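Local structure of dihydroneopterin triphosphate diphosphatase (Escherichia coli O157:H7, 5U7F) at residues Leu13-Ala18 and Trp36-Gly41; Arg23-Gln28 and Tyr121-Ala126; Arg30-Phe35 and Phe84-His89. The protein probably hydrolyses dihydroneopterin triphosphate to the monophosphate and pyrophosphate for folate biosynthesis, and also acts on nucleoside triphosphates, dATP above all. All coordinates share one frame; numbering follows the deposited sequence.

Contact 1 (Leu13-Ala18 and Trp36-Gly41). With CO (cobalt (II) ion), chain F.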
loop_
_atom_site.group_PDB
_atom_site.type_symbol
_atom_site.label_atom_id
_atom_site.label_comp_id
_atom_site.label_asym_id
_atom_site.label_seq_id
_atom_site.Cartn_x
_atom_site.Cartn_y
_atom_site.Cartn_z
ATOM N N LEU A 13 1.987 -4.456 -0.343
ATOM C CA LEU A 13 1.888 -3.130 0.252
ATOM C C LEU A 13 3.043 -2.324 -0.312
ATOM O O LEU A 13 4.165 -2.811 -0.307
ATOM C CB LEU A 13 1.977 -3.207 1.779
ATOM C CG LEU A 13 2.283 -1.912 2.541
ATOM C CD1 LEU A 13 1.018 -1.162 2.653
ATOM C CD2 LEU A 13 2.849 -2.213 3.911
ATOM N N VAL A 14 2.783 -1.133 -0.849
ATOM C CA VAL A 14 3.863 -0.269 -1.327
ATOM C C VAL A 14 3.846 1.030 -0.543
ATOM O O VAL A 14 2.909 1.846 -0.630
ATOM C CB VAL A 14 3.764 0.032 -2.839
ATOM C CG1 VAL A 14 4.936 0.932 -3.262
ATOM C CG2 VAL A 14 3.747 -1.241 -3.648
ATOM N N VAL A 15 4.859 1.211 0.287
ATOM C CA VAL A 15 4.970 2.448 1.029
ATOM C C VAL A 15 5.638 3.470 0.140
ATOM O O VAL A 15 6.827 3.357 -0.212
ATOM C CB VAL A 15 5.739 2.258 2.358
ATOM C CG1 VAL A 15 5.774 3.534 3.114
ATOM C CG2 VAL A 15 5.055 1.200 3.221
ATOM N N ILE A 16 4.834 4.453 -0.245
ATOM C CA ILE A 16 5.277 5.589 -1.040
ATOM C C ILE A 16 5.637 6.780 -0.155
ATOM O O ILE A 16 4.895 7.190 0.733
ATOM C CB ILE A 16 4.200 6.003 -2.072
ATOM C CG1 ILE A 16 3.960 4.854 -3.040
ATOM C CG2 ILE A 16 4.627 7.267 -2.847
ATOM C CD1 ILE A 16 2.945 5.093 -4.118
ATOM N N TYR A 17 6.809 7.355 -0.409
ATOM C CA TYR A 17 7.259 8.485 0.381
ATOM C C TYR A 17 8.185 9.363 -0.438
ATOM O O TYR A 17 8.726 8.947 -1.441
ATOM C CB TYR A 17 7.947 8.038 1.659
ATOM C CG TYR A 17 9.300 7.367 1.457
ATOM C CD1 TYR A 17 9.394 6.054 1.027
ATOM C CD2 TYR A 17 10.481 8.067 1.691
ATOM C CE1 TYR A 17 10.626 5.443 0.841
ATOM C CE2 TYR A 17 11.702 7.478 1.514
ATOM C CZ TYR A 17 11.783 6.168 1.082
ATOM O OH TYR A 17 13.007 5.562 0.918
ATOM N N ALA A 18 8.281 10.624 -0.027
ATOM C CA ALA A 18 9.143 11.562 -0.713
ATOM C C ALA A 18 10.501 11.547 -0.058
ATOM O O ALA A 18 10.605 11.720 1.153
ATOM C CB ALA A 18 8.563 12.962 -0.674
ATOM N N TRP A 36 -7.231 5.117 6.164
ATOM C CA TRP A 36 -6.138 5.618 5.330
ATOM C C TRP A 36 -4.965 4.628 5.262
ATOM O O TRP A 36 -4.613 3.992 6.256
ATOM C CB TRP A 36 -5.629 6.933 5.843
ATOM C CG TRP A 36 -6.676 7.993 5.835
ATOM C CD1 TRP A 36 -7.788 8.055 6.626
ATOM C CD2 TRP A 36 -6.711 9.154 4.992
ATOM N NE1 TRP A 36 -8.518 9.201 6.330
ATOM C CE2 TRP A 36 -7.873 9.889 5.335
ATOM C CE3 TRP A 36 -5.881 9.640 3.979
ATOM C CZ2 TRP A 36 -8.226 11.080 4.694
ATOM C CZ3 TRP A 36 -6.227 10.845 3.354
ATOM C CH2 TRP A 36 -7.393 11.540 3.716
ATOM N N GLN A 37 -4.356 4.543 4.095
ATOM C CA GLN A 37 -3.330 3.517 3.833
ATOM C C GLN A 37 -2.378 3.925 2.746
ATOM O O GLN A 37 -2.682 4.822 1.943
ATOM C CB GLN A 37 -4.001 2.218 3.424
ATOM C CG GLN A 37 -4.930 2.381 2.258
ATOM C CD GLN A 37 -5.298 1.099 1.550
ATOM O OE1 GLN A 37 -5.957 1.124 0.493
ATOM N NE2 GLN A 37 -4.931 -0.036 2.140
ATOM N N SER A 38 -1.225 3.263 2.694
ATOM C CA SER A 38 -0.386 3.268 1.512
ATOM C C SER A 38 -1.051 2.380 0.426
ATOM O O SER A 38 -2.190 1.895 0.605
ATOM C CB SER A 38 1.039 2.769 1.865
ATOM O OG SER A 38 1.490 3.334 3.094
ATOM N N VAL A 39 -0.404 2.224 -0.722
ATOM C CA VAL A 39 -0.961 1.394 -1.790
ATOM C C VAL A 39 -0.958 -0.095 -1.390
ATOM O O VAL A 39 0.064 -0.610 -0.978
ATOM C CB VAL A 39 -0.183 1.608 -3.088
ATOM C CG1 VAL A 39 -0.511 0.568 -4.128
ATOM C CG2 VAL A 39 -0.482 3.000 -3.640
ATOM N N THR A 40 -2.112 -0.761 -1.463
ATOM C CA THR A 40 -2.177 -2.221 -1.245
ATOM C C THR A 40 -2.923 -2.827 -2.418
ATOM O O THR A 40 -3.673 -2.137 -3.096
ATOM C CB THR A 40 -2.867 -2.636 0.084
ATOM O OG1 THR A 40 -4.259 -2.309 0.044
ATOM C CG2 THR A 40 -2.215 -1.981 1.277
ATOM N N GLY A 41 -2.693 -4.109 -2.686
ATOM C CA GLY A 41 -3.450 -4.784 -3.717
ATOM C C GLY A 41 -3.183 -6.267 -3.722
ATOM O O GLY A 41 -2.106 -6.691 -3.291
HETATM CO CO CO F . -5.551 -1.320 -3.231
HETATM O O HOH W 1 2.625 5.402 1.431
HETATM O O HOH W 2 -4.707 0.235 -1.941
HETATM O O HOH W 3 -6.278 -2.658 -1.665
#

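Contact 2 (Arg23-Gln28 and Tyr121-Ala126)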
loop_
_atom_site.group_PDB
_atom_site.type_symbol
_atom_site.label_atom_id
_atom_site.label_comp_id
_atom_site.label_asym_id
_atom_site.label_seq_id
_atom_site.Cartn_x
_atom_site.Cartn_y
_atom_site.Cartn_z
ATOM N N ARG A 23 8.009 12.704 3.826
ATOM C CA ARG A 23 6.586 12.596 4.086
ATOM C C ARG A 23 6.062 11.353 3.364
ATOM O O ARG A 23 6.604 10.959 2.336
ATOM C CB ARG A 23 5.844 13.850 3.637
ATOM C CG ARG A 23 5.898 14.983 4.664
ATOM C CD ARG A 23 4.662 15.922 4.526
ATOM N NE ARG A 23 4.844 17.172 5.235
ATOM C CZ ARG A 23 5.552 18.197 4.761
ATOM N NH1 ARG A 23 6.136 18.123 3.570
ATOM N NH2 ARG A 23 5.681 19.303 5.482
ATOM N N VAL A 24 4.980 10.787 3.901
ATOM C CA VAL A 24 4.358 9.538 3.437
ATOM C C VAL A 24 2.972 9.802 2.864
ATOM O O VAL A 24 2.173 10.498 3.470
ATOM C CB VAL A 24 4.259 8.547 4.593
ATOM C CG1 VAL A 24 3.563 7.299 4.186
ATOM C CG2 VAL A 24 5.664 8.210 5.070
ATOM N N LEU A 25 2.757 9.286 1.662
ATOM C CA LEU A 25 1.522 9.436 0.940
ATOM C C LEU A 25 0.477 8.481 1.482
ATOM O O LEU A 25 0.682 7.273 1.459
ATOM C CB LEU A 25 1.770 9.177 -0.544
ATOM C CG LEU A 25 0.507 9.115 -1.401
ATOM C CD1 LEU A 25 -0.210 10.461 -1.427
ATOM C CD2 LEU A 25 0.785 8.610 -2.784
ATOM N N MET A 26 -0.627 9.028 1.972
ATOM C CA MET A 26 -1.692 8.204 2.536
ATOM C C MET A 26 -2.985 8.454 1.795
ATOM O O MET A 26 -3.312 9.609 1.440
ATOM C CB MET A 26 -1.827 8.500 4.011
ATOM C CG MET A 26 -0.575 8.181 4.792
ATOM S SD MET A 26 -0.125 6.414 4.763
ATOM C CE MET A 26 -1.527 5.775 5.645
ATOM N N LEU A 27 -3.725 7.368 1.581
ATOM C CA LEU A 27 -4.863 7.358 0.690
ATOM C C LEU A 27 -6.086 6.876 1.459
ATOM O O LEU A 27 -6.011 5.915 2.190
ATOM C CB LEU A 27 -4.588 6.458 -0.512
ATOM C CG LEU A 27 -3.313 6.705 -1.312
ATOM C CD1 LEU A 27 -2.998 5.545 -2.212
ATOM C CD2 LEU A 27 -3.507 7.933 -2.137
ATOM N N GLN A 28 -7.195 7.575 1.275
ATOM C CA GLN A 28 -8.459 7.323 1.987
ATOM C C GLN A 28 -9.302 6.265 1.283
ATOM O O GLN A 28 -9.699 6.458 0.148
ATOM C CB GLN A 28 -9.249 8.621 2.091
ATOM C CG GLN A 28 -10.495 8.468 2.941
ATOM C CD GLN A 28 -11.246 9.776 3.060
ATOM O OE1 GLN A 28 -11.216 10.602 2.153
ATOM N NE2 GLN A 28 -11.937 9.955 4.174
ATOM N N TYR A 121 -6.224 11.979 -0.918
ATOM C CA TYR A 121 -4.843 11.658 -0.536
ATOM C C TYR A 121 -4.269 12.779 0.343
ATOM O O TYR A 121 -4.705 13.951 0.285
ATOM C CB TYR A 121 -3.967 11.425 -1.772
ATOM C CG TYR A 121 -3.585 12.680 -2.520
ATOM C CD1 TYR A 121 -4.384 13.182 -3.542
ATOM C CD2 TYR A 121 -2.411 13.349 -2.220
ATOM C CE1 TYR A 121 -4.029 14.334 -4.241
ATOM C CE2 TYR A 121 -2.041 14.506 -2.912
ATOM C CZ TYR A 121 -2.856 14.991 -3.922
ATOM O OH TYR A 121 -2.485 16.141 -4.598
ATOM N N LYS A 122 -3.322 12.410 1.196
ATOM C CA LYS A 122 -2.598 13.370 2.034
ATOM C C LYS A 122 -1.118 12.977 2.159
ATOM O O LYS A 122 -0.796 11.784 2.261
ATOM C CB LYS A 122 -3.219 13.448 3.427
ATOM C CG LYS A 122 -4.454 14.311 3.516
ATOM C CD LYS A 122 -4.110 15.789 3.298
ATOM C CE LYS A 122 -5.343 16.686 3.407
ATOM N NZ LYS A 122 -5.075 18.035 2.844
ATOM N N TRP A 123 -0.223 13.967 2.149
ATOM C CA TRP A 123 1.181 13.745 2.506
ATOM C C TRP A 123 1.342 14.062 3.979
ATOM O O TRP A 123 0.989 15.143 4.434
ATOM C CB TRP A 123 2.136 14.635 1.671
ATOM C CG TRP A 123 2.214 14.253 0.225
ATOM C CD1 TRP A 123 1.480 14.773 -0.810
ATOM C CD2 TRP A 123 3.033 13.251 -0.332
ATOM N NE1 TRP A 123 1.809 14.151 -1.982
ATOM C CE2 TRP A 123 2.760 13.201 -1.719
ATOM C CE3 TRP A 123 3.996 12.393 0.196
ATOM C CZ2 TRP A 123 3.426 12.334 -2.574
ATOM C CZ3 TRP A 123 4.635 11.557 -0.632
ATOM C CH2 TRP A 123 4.359 11.515 -2.008
ATOM N N LEU A 124 1.878 13.115 4.730
ATOM C CA LEU A 124 2.028 13.237 6.167
ATOM C C LEU A 124 3.431 12.879 6.597
ATOM O O LEU A 124 4.051 12.015 5.981
ATOM C CB LEU A 124 1.057 12.298 6.885
ATOM C CG LEU A 124 -0.414 12.518 6.577
ATOM C CD1 LEU A 124 -1.254 11.298 6.991
ATOM C CD2 LEU A 124 -0.862 13.755 7.306
ATOM N N ASP A 125 3.911 13.471 7.687
ATOM C CA ASP A 125 5.171 13.006 8.247
ATOM C C ASP A 125 4.962 11.572 8.710
ATOM O O ASP A 125 3.834 11.155 9.055
ATOM C CB ASP A 125 5.682 13.884 9.393
ATOM C CG ASP A 125 4.738 13.941 10.578
ATOM O OD1 ASP A 125 4.766 13.026 11.446
ATOM O OD2 ASP A 125 3.993 14.939 10.665
ATOM N N ALA A 126 6.044 10.812 8.687
ATOM C CA ALA A 126 5.949 9.356 8.809
ATOM C C ALA A 126 5.301 8.901 10.119
ATOM O O ALA A 126 4.452 8.005 10.097
ATOM C CB ALA A 126 7.331 8.725 8.631
#

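Contact 3 (Arg30-Phe35 and Phe84-His89)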
loop_
_atom_site.group_PDB
_atom_site.type_symbol
_atom_site.label_atom_id
_atom_site.label_comp_id
_atom_site.label_asym_id
_atom_site.label_seq_id
_atom_site.Cartn_x
_atom_site.Cartn_y
_atom_site.Cartn_z
ATOM N N ARG A 30 -12.313 3.834 -0.121
ATOM C CA ARG A 30 -13.710 4.065 -0.509
ATOM C C ARG A 30 -14.690 3.164 0.243
ATOM O O ARG A 30 -15.815 3.578 0.536
ATOM C CB ARG A 30 -13.882 3.850 -2.005
ATOM C CG ARG A 30 -13.354 4.985 -2.918
ATOM C CD ARG A 30 -13.965 4.864 -4.320
ATOM N NE ARG A 30 -15.384 4.611 -4.111
ATOM C CZ ARG A 30 -16.332 5.539 -4.053
ATOM N NH1 ARG A 30 -16.049 6.821 -4.290
ATOM N NH2 ARG A 30 -17.581 5.168 -3.776
ATOM N N ASP A 31 -14.270 1.937 0.549
ATOM C CA ASP A 31 -15.153 0.963 1.218
ATOM C C ASP A 31 -15.218 1.191 2.729
ATOM O O ASP A 31 -16.194 0.843 3.388
ATOM C CB ASP A 31 -14.704 -0.474 0.935
ATOM C CG ASP A 31 -13.215 -0.705 1.208
ATOM O OD1 ASP A 31 -12.533 0.232 1.688
ATOM O OD2 ASP A 31 -12.730 -1.838 0.935
ATOM N N ASP A 32 -14.138 1.749 3.261
ATOM C CA ASP A 32 -14.008 2.125 4.660
ATOM C C ASP A 32 -13.367 3.524 4.694
ATOM O O ASP A 32 -12.148 3.658 4.759
ATOM C CB ASP A 32 -13.155 1.103 5.425
ATOM C CG ASP A 32 -13.084 1.388 6.927
ATOM O OD1 ASP A 32 -13.540 2.478 7.358
ATOM O OD2 ASP A 32 -12.564 0.518 7.671
ATOM N N PRO A 33 -14.187 4.575 4.641
ATOM C CA PRO A 33 -13.659 5.954 4.581
ATOM C C PRO A 33 -12.806 6.396 5.788
ATOM O O PRO A 33 -12.140 7.438 5.718
ATOM C CB PRO A 33 -14.936 6.801 4.472
ATOM C CG PRO A 33 -15.937 5.864 3.837
ATOM C CD PRO A 33 -15.654 4.543 4.482
ATOM N N ASP A 34 -12.792 5.615 6.863
ATOM C CA ASP A 34 -11.984 5.930 8.035
ATOM C C ASP A 34 -10.570 5.325 7.923
ATOM O O ASP A 34 -9.713 5.589 8.752
ATOM C CB ASP A 34 -12.669 5.413 9.294
ATOM C CG ASP A 34 -13.990 6.116 9.564
ATOM O OD1 ASP A 34 -14.032 7.364 9.410
ATOM O OD2 ASP A 34 -14.976 5.422 9.907
ATOM N N PHE A 35 -10.371 4.544 6.869
ATOM C CA PHE A 35 -9.154 3.721 6.659
ATOM C C PHE A 35 -8.243 4.420 5.662
ATOM O O PHE A 35 -8.486 4.344 4.467
ATOM C CB PHE A 35 -9.566 2.336 6.160
ATOM C CG PHE A 35 -8.490 1.297 6.213
ATOM C CD1 PHE A 35 -7.146 1.623 6.356
ATOM C CD2 PHE A 35 -8.842 -0.037 6.109
ATOM C CE1 PHE A 35 -6.184 0.597 6.399
ATOM C CE2 PHE A 35 -7.907 -1.014 6.145
ATOM C CZ PHE A 35 -6.575 -0.699 6.285
ATOM N N PHE A 84 -9.872 -7.706 8.487
ATOM C CA PHE A 84 -10.904 -6.984 9.218
ATOM C C PHE A 84 -12.279 -7.614 8.973
ATOM O O PHE A 84 -12.674 -7.863 7.837
ATOM C CB PHE A 84 -10.953 -5.511 8.818
ATOM C CG PHE A 84 -9.836 -4.680 9.377
ATOM C CD1 PHE A 84 -9.439 -4.813 10.690
ATOM C CD2 PHE A 84 -9.231 -3.715 8.592
ATOM C CE1 PHE A 84 -8.431 -4.021 11.213
ATOM C CE2 PHE A 84 -8.226 -2.919 9.107
ATOM C CZ PHE A 84 -7.822 -3.076 10.421
ATOM N N SER A 85 -12.988 -7.833 10.063
ATOM C CA SER A 85 -14.271 -8.516 10.047
ATOM C C SER A 85 -15.229 -7.936 9.046
ATOM O O SER A 85 -15.898 -8.668 8.338
ATOM C CB SER A 85 -14.896 -8.465 11.422
ATOM O OG SER A 85 -14.259 -9.390 12.293
ATOM N N HIS A 86 -15.308 -6.608 9.006
ATOM C CA HIS A 86 -16.242 -5.936 8.115
ATOM C C HIS A 86 -15.805 -5.939 6.636
ATOM O O HIS A 86 -16.571 -5.504 5.773
ATOM C CB HIS A 86 -16.473 -4.485 8.597
ATOM C CG HIS A 86 -15.245 -3.627 8.595
ATOM N ND1 HIS A 86 -14.322 -3.644 9.618
ATOM C CD2 HIS A 86 -14.813 -2.693 7.713
ATOM C CE1 HIS A 86 -13.366 -2.767 9.360
ATOM N NE2 HIS A 86 -13.642 -2.176 8.213
ATOM N N LEU A 87 -14.600 -6.429 6.329
ATOM C CA LEU A 87 -14.116 -6.439 4.944
ATOM C C LEU A 87 -13.952 -7.865 4.427
ATOM O O LEU A 87 -13.638 -8.078 3.258
ATOM C CB LEU A 87 -12.779 -5.653 4.819
ATOM C CG LEU A 87 -12.890 -4.145 5.108
ATOM C CD1 LEU A 87 -11.568 -3.414 4.927
ATOM C CD2 LEU A 87 -13.966 -3.456 4.264
ATOM N N ARG A 88 -14.185 -8.835 5.296
ATOM C CA ARG A 88 -13.865 -10.223 4.993
ATOM C C ARG A 88 -14.814 -10.799 3.944
ATOM O O ARG A 88 -14.419 -11.683 3.167
ATOM C CB ARG A 88 -13.909 -11.057 6.267
ATOM C CG ARG A 88 -13.302 -12.459 6.139
ATOM C CD ARG A 88 -14.231 -13.536 6.615
ATOM N NE ARG A 88 -15.357 -13.713 5.703
ATOM C CZ ARG A 88 -15.306 -14.405 4.565
ATOM N NH1 ARG A 88 -14.170 -14.989 4.166
ATOM N NH2 ARG A 88 -16.388 -14.498 3.813
ATOM N N HIS A 89 -16.046 -10.276 3.916
ATOM C CA HIS A 89 -17.089 -10.701 2.970
ATOM C C HIS A 89 -16.539 -10.764 1.528
ATOM O O HIS A 89 -17.022 -11.544 0.714
ATOM C CB HIS A 89 -18.312 -9.734 3.052
ATOM C CG HIS A 89 -17.974 -8.324 2.689
ATOM N ND1 HIS A 89 -17.771 -7.341 3.634
ATOM C CD2 HIS A 89 -17.752 -7.739 1.485
ATOM C CE1 HIS A 89 -17.434 -6.215 3.025
ATOM N NE2 HIS A 89 -17.425 -6.428 1.722
#

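Contact 1 (Leu13-Ala18 and Trp36-Gly41)
Val14 and Val39 form the hydrogen-bonded pair of a short antiparallel ladder, which joins strands 10-18 and 36-42 in the middle of the mixed sheet of the Nudix fold. Val14 N gives Val39 O a nearly straight bond of 2.8 Å. The return bond, from Val39 N to Val14 O, is weak at 3.3 Å, and beyond it the ladder gives way at Ser38, which lies outside regular strand. Here the serine side chain takes over. Its CB bears on Val14 O at 3.3 Å and also meets CD1 of Leu13. One bond further, OG stands anti to the carbonyl carbon (chi1 -43°), and gives a hydrogen bond to water 1 at 2.9 Å. The same water accepts from Ile16 N, bridging the strands where direct pairing has ended; OG is also bonded to Asn138 of helix 136-147. Serine suits this buried place because its one hydroxyl serves both the water and Asn138.

Branched side chains line the two faces. On the face of Leu13 and Thr40, the two side chains cross obliquely, Leu13 CD1 touching the methyl CG2 of Thr40 at 3.6 Å. On the face of Val14 and Val39, Ile16 reaches over with CD1, 4.0 Å from Val39 CG2, under the cover of helix 49-61. Threonine suits the edge of this core because its methyl packs on Leu13 while OG1 meets water 3, a cobalt ligand. The metal is also held by Glu60 and Glu117. Water 2, another ligand, accepts from Thr40 N and donates to Gln37 OE1, while the carbonyl oxygen Thr40 O binds the cobalt directly at 2.0 Å.

Contact 2 (Arg23-Gln28 and Tyr121-Ala126)
Leu25 lays its CB over one face of the Trp123 indole, 3.8 Å from the centroid of the six-membered ring and 14° off its normal, a CH-pi contact offset toward the rim. A flat, wide ring suits this place: it roofs the leucine while Arg23 O lies at its edge, 3.6 Å from CZ3. Leu25 CG is anti to the backbone N (chi1 172°), and the branch beyond it carries CD1 to within 3.7 Å of CD2 of Tyr121. Leu27 continues the row, CD2 against the tyrosine CB at 3.5 Å. On the other face, Met26 and Leu124 cross at about a right angle, CG to CD1 at 3.9 Å, and Val24 CG2 meets the small CB of Ala126.

Between these faces runs an antiparallel ladder of four hydrogen bonds. Val24 pairs both ways with Leu124, and Met26 with Lys122; the shortest, from Val24 N to Leu124 O, measures 2.6 Å. Polar ends lie at the margin: Trp123 NE1 donates to Arg111 O, while Arg23 runs its aliphatic chain past the Trp123 and Leu124 backbone before its guanidinium forms a salt bridge with Glu110. Asp125, at the N-cap of the next helix, bonds Ala128 N through OD1, and Lys122 is exposed.

The pairing fastens strand 118-125, outermost in the sheet, to strand 23-29. Helices 126-132 and 136-147 cover the Val24 face through Ala129 and Val146, and on its far side strand 23-29 adjoins strand 36-42, where Leu27 touches Val39.

Contact 3 (Arg30-Phe35 and Phe84-His89)
Asp32 and Phe35 bracket a type I beta turn, closed by Phe35 N to Asp32 O at 2.9 Å, and face residues 84-89, whose nearest CA, that of Leu87, is still 8.4 Å from the CA of Asp31. Side chains therefore do all the bridging. His86 donates from NE2 to Asp32 OD2 at 3.0 Å, with 148° at the hydrogen; the nitrogen stands above the carboxylate plane, and carboxylate and imidazole are turned 77° against each other. Aspartate suits the spot doubly: OD1 accepts from Asp34 N at 3.3 Å, making an Asx turn that steadies the carboxylate, while OD2 has a second partner in a salt bridge with Lys134. The lysine would be expected to favour the ionised carboxylate.

Next to this polar link lies an aromatic and aliphatic patch. Phe35 brings CE2 to the edge of the Phe84 ring, in its plane, 3.5 Å from CE2; the rings meet obliquely with planes at 72°. Leu87 touches both kinds of neighbour: CD1 comes to the edge of the Phe35 ring, and CD2 lies 3.9 Å from Asp31 OD2. That aspartate is itself committed to Arg29 by a salt bridge through OD1.

The two loops, following strands 23-29 and 72-82, come together beside Arg29, Phe84 and Ser135, which probably contact substrate; Ser135 also touches Phe35. This is consistent with a wall of the substrate pocket, built from loops at the end of a Nudix sheet.

Contacts 1 and 2 belong to one sheet, their centres about 9 Å apart, and strand 23-29 joins them: Leu27 N lies 2.8 Å from Gln37 O, and Ala18 N lies 2.9 Å from Arg23 O, both probable hydrogen bonds. Contact 3 stands off to the side, its centre about 17 Å from that of contact 1 and about 19 Å from that of contact 2. Its first loop connects strands 23-29 and 36-42, and Gln28 NE2 reaches Pro33 O at 3.0 Å. Contact 1 supplies a cobalt ligand directly; in contact 3 the Asp31 side chain comes within about 8 Å of a cobalt ion, beside the presumed substrate residues.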